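Local coordinates for type C neurotoxin (Clostridium botulinum, PDB 3PME), which probably attaches the mosaic C/D botulinum neurotoxin to nerve-cell membranes, this fragment being its receptor-binding domain, a jelly-roll half joined to a trefoil half, at residues Asp80-His85 with Phe125-Ser130; Ser98-Cys103 with Ile109-Gln114. All coordinates share one frame; numbering follows the deposited sequence.

Contact 1: residues Asp80-His85 with Phe125-Ser130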
loop_
_atom_site.group_PDB
_atom_site.type_symbol
_atom_site.label_atom_id
_atom_site.label_comp_id
_atom_site.label_asym_id
_atom_site.label_seq_id
_atom_site.Cartn_x
_atom_site.Cartn_y
_atom_site.Cartn_z
ATOM N N ASP A 80 10.595 6.854 -9.532
ATOM C CA ASP A 80 11.583 7.075 -10.590
ATOM C C ASP A 80 11.632 5.926 -11.597
ATOM O O ASP A 80 11.884 6.152 -12.779
ATOM C CB ASP A 80 12.978 7.349 -10.019
ATOM C CG ASP A 80 13.124 8.767 -9.476
ATOM O OD1 ASP A 80 12.099 9.440 -9.274
ATOM O OD2 ASP A 80 14.271 9.205 -9.248
ATOM N N LEU A 81 11.387 4.699 -11.136
ATOM C CA LEU A 81 11.371 3.563 -12.045
ATOM C C LEU A 81 10.084 3.595 -12.862
ATOM O O LEU A 81 10.090 3.318 -14.061
ATOM C CB LEU A 81 11.490 2.259 -11.266
ATOM C CG LEU A 81 11.594 0.970 -12.071
ATOM C CD1 LEU A 81 12.602 1.147 -13.190
ATOM C CD2 LEU A 81 12.001 -0.162 -11.143
ATOM N N THR A 82 8.984 3.963 -12.214
ATOM C CA THR A 82 7.678 4.045 -12.867
ATOM C C THR A 82 7.662 5.102 -13.970
ATOM O O THR A 82 7.060 4.906 -15.029
ATOM C CB THR A 82 6.579 4.367 -11.836
ATOM O OG1 THR A 82 6.516 3.305 -10.874
ATOM C CG2 THR A 82 5.215 4.524 -12.514
ATOM N N ASN A 83 8.348 6.211 -13.710
ATOM C CA ASN A 83 8.416 7.345 -14.632
ATOM C C ASN A 83 9.223 7.052 -15.893
ATOM O O ASN A 83 9.095 7.742 -16.904
ATOM C CB ASN A 83 9.010 8.556 -13.901
ATOM C CG ASN A 83 9.030 9.811 -14.752
ATOM O OD1 ASN A 83 7.992 10.248 -15.258
ATOM N ND2 ASN A 83 10.214 10.411 -14.902
ATOM N N SER A 84 10.056 6.023 -15.834
ATOM C CA SER A 84 10.904 5.664 -16.966
ATOM C C SER A 84 10.115 5.093 -18.150
ATOM O O SER A 84 9.231 4.250 -17.980
ATOM C CB SER A 84 11.969 4.666 -16.519
ATOM O OG SER A 84 12.795 4.293 -17.601
ATOM N N HIS A 85 10.453 5.546 -19.353
ATOM C CA HIS A 85 9.811 5.057 -20.563
ATOM C C HIS A 85 10.383 3.710 -20.976
ATOM O O HIS A 85 9.825 3.029 -21.841
ATOM C CB HIS A 85 10.013 6.055 -21.710
ATOM C CG HIS A 85 9.269 7.340 -21.537
ATOM N ND1 HIS A 85 9.797 8.422 -20.864
ATOM C CD2 HIS A 85 8.045 7.726 -21.965
ATOM C CE1 HIS A 85 8.926 9.415 -20.878
ATOM N NE2 HIS A 85 7.854 9.018 -21.538
ATOM N N PHE A 125 -0.742 -4.104 -17.804
ATOM C CA PHE A 125 -1.559 -3.302 -16.906
ATOM C C PHE A 125 -0.867 -1.978 -16.605
ATOM O O PHE A 125 0.273 -1.946 -16.118
ATOM C CB PHE A 125 -1.829 -4.061 -15.607
ATOM C CG PHE A 125 -2.629 -3.287 -14.599
ATOM C CD1 PHE A 125 -3.968 -2.998 -14.830
ATOM C CD2 PHE A 125 -2.042 -2.835 -13.423
ATOM C CE1 PHE A 125 -4.708 -2.293 -13.899
ATOM C CE2 PHE A 125 -2.779 -2.106 -12.491
ATOM C CZ PHE A 125 -4.108 -1.835 -12.728
ATOM N N ASP A 126 -1.567 -0.884 -16.891
ATOM C CA ASP A 126 -1.068 0.455 -16.596
ATOM C C ASP A 126 -1.312 0.779 -15.124
ATOM O O ASP A 126 -2.391 1.235 -14.743
ATOM C CB ASP A 126 -1.790 1.463 -17.492
ATOM C CG ASP A 126 -1.324 2.894 -17.283
ATOM O OD1 ASP A 126 -0.515 3.148 -16.372
ATOM O OD2 ASP A 126 -1.783 3.779 -18.043
ATOM N N TYR A 127 -0.303 0.548 -14.291
ATOM C CA TYR A 127 -0.475 0.781 -12.868
ATOM C C TYR A 127 -0.184 2.239 -12.529
ATOM O O TYR A 127 -0.595 2.702 -11.477
ATOM C CB TYR A 127 0.406 -0.169 -12.032
ATOM C CG TYR A 127 1.869 0.147 -12.152
ATOM C CD1 TYR A 127 2.460 1.092 -11.323
ATOM C CD2 TYR A 127 2.662 -0.483 -13.095
ATOM C CE1 TYR A 127 3.808 1.403 -11.437
ATOM C CE2 TYR A 127 4.006 -0.169 -13.227
ATOM C CZ TYR A 127 4.573 0.773 -12.390
ATOM O OH TYR A 127 5.896 1.068 -12.531
ATOM N N SER A 128 0.483 2.957 -13.434
ATOM C CA SER A 128 0.918 4.335 -13.150
ATOM C C SER A 128 -0.192 5.368 -13.318
ATOM O O SER A 128 -0.341 6.271 -12.495
ATOM C CB SER A 128 2.084 4.717 -14.059
ATOM O OG SER A 128 2.496 6.062 -13.832
ATOM N N GLU A 129 -0.955 5.245 -14.398
ATOM C CA GLU A 129 -1.934 6.269 -14.762
ATOM C C GLU A 129 -1.306 7.666 -14.778
ATOM O O GLU A 129 -1.836 8.603 -14.173
ATOM C CB GLU A 129 -3.122 6.231 -13.805
ATOM C CG GLU A 129 -3.880 4.916 -13.824
ATOM C CD GLU A 129 -4.942 4.845 -12.747
ATOM O OE1 GLU A 129 -5.426 5.914 -12.309
ATOM O OE2 GLU A 129 -5.287 3.719 -12.336
ATOM N N SER A 130 -0.174 7.792 -15.467
ATOM C CA SER A 130 0.560 9.056 -15.566
ATOM C C SER A 130 0.973 9.607 -14.206
ATOM O O SER A 130 0.863 10.810 -13.951
ATOM C CB SER A 130 -0.255 10.103 -16.336
ATOM O OG SER A 130 -0.475 9.686 -17.672
#

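Contact 2: residues Ser98-Cys103 with Ile109-Gln114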
loop_
_atom_site.group_PDB
_atom_site.type_symbol
_atom_site.label_atom_id
_atom_site.label_comp_id
_atom_site.label_asym_id
_atom_site.label_seq_id
_atom_site.Cartn_x
_atom_site.Cartn_y
_atom_site.Cartn_z
ATOM N N SER A 98 12.112 -19.510 -25.164
ATOM C CA SER A 98 10.771 -19.834 -24.683
ATOM C C SER A 98 10.670 -19.806 -23.150
ATOM O O SER A 98 11.642 -20.063 -22.448
ATOM C CB SER A 98 10.333 -21.187 -25.267
ATOM O OG SER A 98 8.982 -21.491 -24.986
ATOM N N GLY A 99 9.483 -19.484 -22.644
ATOM C CA GLY A 99 9.213 -19.480 -21.217
ATOM C C GLY A 99 8.327 -18.300 -20.876
ATOM O O GLY A 99 7.473 -17.899 -21.659
ATOM N N TRP A 100 8.529 -17.727 -19.699
ATOM C CA TRP A 100 7.742 -16.559 -19.292
ATOM C C TRP A 100 8.635 -15.523 -18.641
ATOM O O TRP A 100 9.734 -15.845 -18.181
ATOM C CB TRP A 100 6.625 -16.961 -18.329
ATOM C CG TRP A 100 7.105 -17.664 -17.075
ATOM C CD1 TRP A 100 7.317 -19.006 -16.911
ATOM C CD2 TRP A 100 7.437 -17.052 -15.822
ATOM N NE1 TRP A 100 7.751 -19.263 -15.631
ATOM C CE2 TRP A 100 7.823 -18.079 -14.942
ATOM C CE3 TRP A 100 7.426 -15.731 -15.357
ATOM C CZ2 TRP A 100 8.213 -17.828 -13.617
ATOM C CZ3 TRP A 100 7.805 -15.485 -14.044
ATOM C CH2 TRP A 100 8.195 -16.530 -13.194
ATOM N N LYS A 101 8.168 -14.273 -18.615
ATOM C CA LYS A 101 8.869 -13.232 -17.866
ATOM C C LYS A 101 7.904 -12.133 -17.443
ATOM O O LYS A 101 6.808 -11.999 -17.980
ATOM C CB LYS A 101 10.033 -12.646 -18.684
ATOM C CG LYS A 101 9.618 -11.941 -19.968
ATOM C CD LYS A 101 10.819 -11.278 -20.646
ATOM C CE LYS A 101 10.433 -10.747 -22.017
ATOM N NZ LYS A 101 11.602 -10.191 -22.751
ATOM N N LEU A 102 8.317 -11.372 -16.436
ATOM C CA LEU A 102 7.602 -10.178 -16.011
ATOM C C LEU A 102 8.500 -8.981 -16.250
ATOM O O LEU A 102 9.671 -8.982 -15.850
ATOM C CB LEU A 102 7.264 -10.247 -14.528
ATOM C CG LEU A 102 6.495 -9.040 -13.968
ATOM C CD1 LEU A 102 5.047 -9.063 -14.444
ATOM C CD2 LEU A 102 6.563 -9.036 -12.447
ATOM N N CYS A 103 7.951 -7.960 -16.899
ATOM C CA CYS A 103 8.680 -6.714 -17.148
ATOM C C CYS A 103 7.921 -5.510 -16.621
ATOM O O CYS A 103 6.718 -5.572 -16.369
ATOM C CB CYS A 103 8.901 -6.500 -18.645
ATOM S SG CYS A 103 9.670 -7.872 -19.496
ATOM N N ILE A 109 3.036 -2.831 -15.922
ATOM C CA ILE A 109 3.603 -4.165 -15.729
ATOM C C ILE A 109 3.125 -5.051 -16.867
ATOM O O ILE A 109 1.986 -4.928 -17.336
ATOM C CB ILE A 109 3.254 -4.813 -14.365
ATOM C CG1 ILE A 109 1.748 -4.877 -14.149
ATOM C CG2 ILE A 109 3.931 -4.084 -13.225
ATOM C CD1 ILE A 109 1.357 -5.906 -13.106
ATOM N N GLU A 110 4.009 -5.938 -17.316
ATOM C CA GLU A 110 3.710 -6.786 -18.468
ATOM C C GLU A 110 4.160 -8.214 -18.210
ATOM O O GLU A 110 5.316 -8.460 -17.851
ATOM C CB GLU A 110 4.374 -6.239 -19.734
ATOM C CG GLU A 110 3.963 -6.994 -21.001
ATOM C CD GLU A 110 4.503 -6.368 -22.283
ATOM O OE1 GLU A 110 5.405 -5.509 -22.199
ATOM O OE2 GLU A 110 4.028 -6.739 -23.384
ATOM N N TRP A 111 3.233 -9.149 -18.397
ATOM C CA TRP A 111 3.520 -10.568 -18.249
ATOM C C TRP A 111 3.558 -11.181 -19.631
ATOM O O TRP A 111 2.634 -11.005 -20.418
ATOM C CB TRP A 111 2.441 -11.246 -17.408
ATOM C CG TRP A 111 2.475 -12.760 -17.454
ATOM C CD1 TRP A 111 1.844 -13.564 -18.355
ATOM C CD2 TRP A 111 3.150 -13.629 -16.544
ATOM N NE1 TRP A 111 2.091 -14.888 -18.067
ATOM C CE2 TRP A 111 2.889 -14.953 -16.958
ATOM C CE3 TRP A 111 3.944 -13.419 -15.416
ATOM C CZ2 TRP A 111 3.404 -16.061 -16.286
ATOM C CZ3 TRP A 111 4.451 -14.529 -14.745
ATOM C CH2 TRP A 111 4.173 -15.826 -15.180
ATOM N N ILE A 112 4.645 -11.884 -19.919
ATOM C CA ILE A 112 4.904 -12.381 -21.261
ATOM C C ILE A 112 5.056 -13.890 -21.237
ATOM O O ILE A 112 5.745 -14.432 -20.373
ATOM C CB ILE A 112 6.205 -11.755 -21.806
ATOM C CG1 ILE A 112 6.018 -10.250 -22.025
ATOM C CG2 ILE A 112 6.652 -12.464 -23.100
ATOM C CD1 ILE A 112 5.471 -9.906 -23.377
ATOM N N LEU A 113 4.407 -14.557 -22.187
ATOM C CA LEU A 113 4.533 -15.998 -22.378
ATOM C C LEU A 113 4.984 -16.216 -23.809
ATOM O O LEU A 113 4.353 -15.715 -24.744
ATOM C CB LEU A 113 3.197 -16.715 -22.149
ATOM C CG LEU A 113 3.261 -18.248 -22.192
ATOM C CD1 LEU A 113 4.075 -18.784 -21.015
ATOM C CD2 LEU A 113 1.853 -18.872 -22.176
ATOM N N GLN A 114 6.076 -16.957 -23.986
ATOM C CA GLN A 114 6.714 -17.041 -25.297
ATOM C C GLN A 114 6.959 -18.481 -25.719
ATOM O O GLN A 114 7.517 -19.276 -24.955
ATOM C CB GLN A 114 8.021 -16.259 -25.268
ATOM C CG GLN A 114 8.767 -16.222 -26.579
ATOM C CD GLN A 114 9.795 -15.120 -26.569
ATOM O OE1 GLN A 114 9.446 -13.940 -26.475
ATOM N NE2 GLN A 114 11.063 -15.489 -26.643
#

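Contact 1: residues Asp80-His85 with Phe125-Ser130
In the lectin-like half of the receptor-binding domain, T82 of a one-turn helix meets Y127 and S128 of the loop after strand 120-126 in a small buried contact. The phenol is the donor: Y127 OH hydrogen-bonds to T82 OG1 over 2.9 Å, and the acceptor sits at the edge of the ring, in its plane. The two side chains reach for each other from opposite directions. Y127 carries CG between its backbone N and carbonyl carbon (chi1 70°), and the long ring then spans the distance to the helix. T82 OG1 accepts from the phenol and in turn donates to the backbone O of S78, just before helix 79-82.

The methyl branch of T82 makes the second half of the contact. CG2 stands anti to the backbone N, which aims it at S128, and it packs tightly there, 3.5 Å from S128 CB and 3.4 Å from S128 OG; that hydroxyl has its polar partner in the backbone N of L131. The loop itself is shaped by an Asx motif, in which D126 OD1 accepts from E129 N at 2.9 Å, the amide meeting it from above the carboxylate plane with an N-H...O angle of 167°. A weak bond from S128 N reaches the same oxygen, and T137 touches both T82 and S128.

Contact 2: residues Ser98-Cys103 with Ile109-Gln114
Strands 100-103 and 109-114 run antiparallel, their short axes 4.8 Å apart at 169°, as the two arms of a beta hairpin. Three hydrogen-bonded pairs, G99 with Q114, K101 with I112 and C103 with E110, alternate with the non-hydrogen-bonded pairs W100-L113 and L102-W111. C103 N to E110 O is the shortest of the backbone bonds at 2.8 Å. At the open end Q114 O is gripped twice, by G99 N and by S98 OG, the hydroxyl lying 2.7 Å from Q114 O. G99 marks a corner in the chain, and its backbone angles are ones that call for glycine.

On the face carrying W100, L102, W111 and L113, the two tryptophans meet diagonally across neighbouring pairs. Their six-membered rings are nearly parallel, planes at 19°, but slid apart with centroids separated by 4.8 Å, so overlap is slight; W111 CH2 comes in obliquely to the W100 ring, 3.3 Å from W100 CE3. W111 swings its indole across the hairpin because CG stands anti to the backbone N (chi1 167°). L113 CD1 rests near W100 CB, 4.1 Å away.

The other face holds K101 beside I112, both pointing the same way, with K101 CG 3.9 Å from I112 CB; beyond CG the lysine chain is fully extended. E110 on this face forms a salt bridge with R105.

Strand 120-126 continues the sheet beyond 109-114, while 87-90 and 92-95 pair with 100-105. Towards the second sheet, W111 packs on V71 and L102 on F73, both of strand 68-77, and W111 also on I145 of strand 141-148, as in a jelly-roll sandwich.

How the contacts relate
The centres of contacts 1 and 2 lie about 18 Å apart, on the same side of the chain's centre and within the N-terminal, concanavalin-like part of the receptor-binding domain. Along the chain they are nested: 80-85 comes first, then the hairpin of contact 2, and 125-130 last, so contact 1 closes a long, strand-rich loop around contact 2. Strands 108-114 and 120-126 are consecutive in sequence and neighbours in one sheet, and F125 N probably bonds to I109 O at 2.9 Å. Y127 also packs on I109. The sheet built by the hairpin is thus tied at its margin to the helix that follows strand 68-77 of the opposing sheet.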